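PDB 3MQQ: transcriptional regulator, LuxR family, which probably binds DNA to regulate transcription and carries, in the part described here, a PAS domain that would serve as its sensory module. Local coordinates for residues I79-R82 against E86-W89. Numbering follows the deposited sequence.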
ATOM      1  N   ILE B  79      -6.839  12.955   9.063  1.00 22.74           N
ATOM      2  CA  ILE B  79      -6.364  12.841  10.422  1.00 21.61           C
ATOM      3  C   ILE B  79      -7.077  11.667  11.099  1.00 22.17           C
ATOM      4  O   ILE B  79      -8.317  11.554  11.029  1.00 24.86           O
ATOM      5  CB  ILE B  79      -6.632  14.156  11.184  1.00 22.62           C
ATOM      6  CG1 ILE B  79      -5.716  15.248  10.614  1.00 24.14           C
ATOM      7  CG2 ILE B  79      -6.444  13.960  12.695  1.00 24.61           C
ATOM      8  CD1 ILE B  79      -6.142  16.676  10.966  1.00 26.46           C
HETATM    9  N   MSE B  80      -6.275  10.782  11.694  1.00 21.96           N
HETATM   10  CA  MSE B  80      -6.769   9.647  12.445  1.00 23.66           C
HETATM   11  C   MSE B  80      -6.235   9.685  13.868  1.00 24.07           C
HETATM   12  O   MSE B  80      -5.469  10.578  14.211  1.00 24.33           O
HETATM   13  CB  MSE B  80      -6.392   8.340  11.716  1.00 24.79           C
HETATM   14  CG  MSE B  80      -6.937   8.329  10.272  1.00 27.76           C
HETATM   15 SE   MSE B  80      -8.869   8.213  10.195  1.00 37.16          SE
HETATM   16  CE  MSE B  80      -9.055   6.281  10.307  1.00 30.74           C
ATOM     17  N   LYS B  81      -6.674   8.724  14.672  1.00 25.06           N
ATOM     18  CA  LYS B  81      -6.402   8.674  16.106  1.00 26.63           C
ATOM     19  C   LYS B  81      -5.747   7.353  16.536  1.00 26.31           C
ATOM     20  O   LYS B  81      -6.351   6.280  16.436  1.00 27.09           O
ATOM     21  CB  LYS B  81      -7.715   8.877  16.879  1.00 29.55           C
ATOM     22  CG  LYS B  81      -7.513   9.072  18.379  1.00 32.04           C
ATOM     23  CD  LYS B  81      -8.838   9.387  19.061  1.00 37.71           C
ATOM     24  CE  LYS B  81      -9.709   8.146  19.143  1.00 38.56           C
ATOM     25  NZ  LYS B  81      -8.861   6.996  19.524  1.00 42.38           N
ATOM     26  N   ARG B  82      -4.531   7.439  17.077  1.00 26.36           N
ATOM     27  CA  ARG B  82      -3.866   6.262  17.655  1.00 28.63           C
ATOM     28  C   ARG B  82      -4.531   5.835  18.966  1.00 31.79           C
ATOM     29  O   ARG B  82      -5.194   6.640  19.620  1.00 33.33           O
ATOM     30  CB  ARG B  82      -2.365   6.533  17.881  1.00 27.61           C
ATOM     31  CG  ARG B  82      -1.632   7.143  16.689  1.00 27.87           C
ATOM     32  CD  ARG B  82      -0.126   7.248  16.949  1.00 25.80           C
ATOM     33  NE  ARG B  82       0.567   8.230  16.112  1.00 25.31           N
ATOM     34  CZ  ARG B  82       1.072   7.970  14.908  1.00 28.45           C
ATOM     35  NH1 ARG B  82       0.936   6.749  14.368  1.00 28.11           N
ATOM     36  NH2 ARG B  82       1.701   8.922  14.241  1.00 27.57           N
ATOM     37  N   GLU B  86      -3.501  10.097  20.430  1.00 34.83           N
ATOM     38  CA  GLU B  86      -2.680  10.972  19.567  1.00 33.85           C
ATOM     39  C   GLU B  86      -3.259  11.059  18.163  1.00 30.35           C
ATOM     40  O   GLU B  86      -3.502  10.034  17.529  1.00 28.57           O
ATOM     41  CB  GLU B  86      -1.214  10.526  19.469  1.00 34.76           C
ATOM     42  CG  GLU B  86      -0.384  11.444  18.561  1.00 36.10           C
ATOM     43  CD  GLU B  86       1.104  11.086  18.490  1.00 40.12           C
ATOM     44  OE1 GLU B  86       1.444   9.942  18.112  1.00 37.36           O
ATOM     45  OE2 GLU B  86       1.933  11.967  18.797  1.00 44.20           O
ATOM     46  N   LEU B  87      -3.453  12.287  17.694  1.00 29.31           N
ATOM     47  CA  LEU B  87      -3.965  12.532  16.347  1.00 27.03           C
ATOM     48  C   LEU B  87      -2.796  12.637  15.364  1.00 26.59           C
ATOM     49  O   LEU B  87      -1.737  13.210  15.684  1.00 28.23           O
ATOM     50  CB  LEU B  87      -4.860  13.795  16.335  1.00 27.88           C
ATOM     51  CG  LEU B  87      -6.089  13.737  17.259  1.00 29.85           C
ATOM     52  CD1 LEU B  87      -6.879  15.040  17.224  1.00 32.07           C
ATOM     53  CD2 LEU B  87      -7.014  12.552  16.939  1.00 27.51           C
ATOM     54  N   PHE B  88      -2.971  12.050  14.186  1.00 24.51           N
ATOM     55  CA  PHE B  88      -1.885  12.006  13.202  1.00 24.19           C
ATOM     56  C   PHE B  88      -2.458  11.941  11.809  1.00 22.51           C
ATOM     57  O   PHE B  88      -3.615  11.562  11.617  1.00 22.60           O
ATOM     58  CB  PHE B  88      -0.970  10.800  13.449  1.00 24.41           C
ATOM     59  CG  PHE B  88      -1.580   9.487  13.055  1.00 22.71           C
ATOM     60  CD1 PHE B  88      -1.145   8.812  11.905  1.00 23.00           C
ATOM     61  CD2 PHE B  88      -2.586   8.907  13.841  1.00 24.02           C
ATOM     62  CE1 PHE B  88      -1.698   7.592  11.552  1.00 21.26           C
ATOM     63  CE2 PHE B  88      -3.156   7.682  13.475  1.00 21.60           C
ATOM     64  CZ  PHE B  88      -2.716   7.030  12.342  1.00 21.54           C
ATOM     65  N   TRP B  89      -1.635  12.289  10.830  1.00 22.49           N
ATOM     66  CA  TRP B  89      -2.057  12.246   9.441  1.00 21.57           C
ATOM     67  C   TRP B  89      -1.744  10.880   8.834  1.00 21.37           C
ATOM     68  O   TRP B  89      -0.662  10.328   9.038  1.00 22.39           O
ATOM     69  CB  TRP B  89      -1.333  13.322   8.654  1.00 22.06           C
ATOM     70  CG  TRP B  89      -1.950  14.665   8.844  1.00 24.14           C
ATOM     71  CD1 TRP B  89      -1.647  15.592   9.805  1.00 26.16           C
ATOM     72  CD2 TRP B  89      -2.985  15.238   8.047  1.00 25.24           C
ATOM     73  NE1 TRP B  89      -2.431  16.712   9.648  1.00 27.77           N
ATOM     74  CE2 TRP B  89      -3.251  16.526   8.566  1.00 26.77           C
ATOM     75  CE3 TRP B  89      -3.714  14.791   6.939  1.00 27.57           C
ATOM     76  CZ2 TRP B  89      -4.226  17.361   8.027  1.00 28.02           C
ATOM     77  CZ3 TRP B  89      -4.665  15.627   6.390  1.00 25.44           C
ATOM     78  CH2 TRP B  89      -4.914  16.901   6.931  1.00 28.20           C
TER
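Arg82 reaches back across the hairpin from just beyond the end of strand 74-81 and lays its guanidinium over one face of the Phe88 ring. Its CB passes close to the backbone O of Glu86, and CG packs 3.5 Å from Phe88 CD2. From CG to NE the chain runs extended, bringing CD alongside Glu86 OE1 and NE to 2.8 Å from that same oxygen. This salt bridge is bent, 135° at the hydrogen, and meets OE1 on its anti side but tilted out of the carboxylate plane. Beyond it, CZ sits 3.9 Å from the Phe88 centroid in a cation-pi stack with planes 17° apart; NH2 overhangs Phe88 CB, while NH1 lies over the ring and turns to Asp112 and the carbonyl of Ile34. Carboxylates at NE and NH1, together with the flat stack, probably limit rotation of the group. Backbone bonds set the register: Met80 and Phe88 form a hydrogen-bonded pair, and Arg82 N donates to Glu86 O (2.8 Å). On the sheet face opposite Met80 and Phe88, Ile79 and Trp89 form a non-hydrogen-bonded pair; with Ile79 CG1 beside its backbone N (chi1 -69°), that carbon makes a CH-pi contact 3.7 Å from the centroid of the indole six-membered ring. Such pairing of adjacent strands across a short turn defines an antiparallel beta hairpin, here at the edge of the five-stranded PAS-fold sheet.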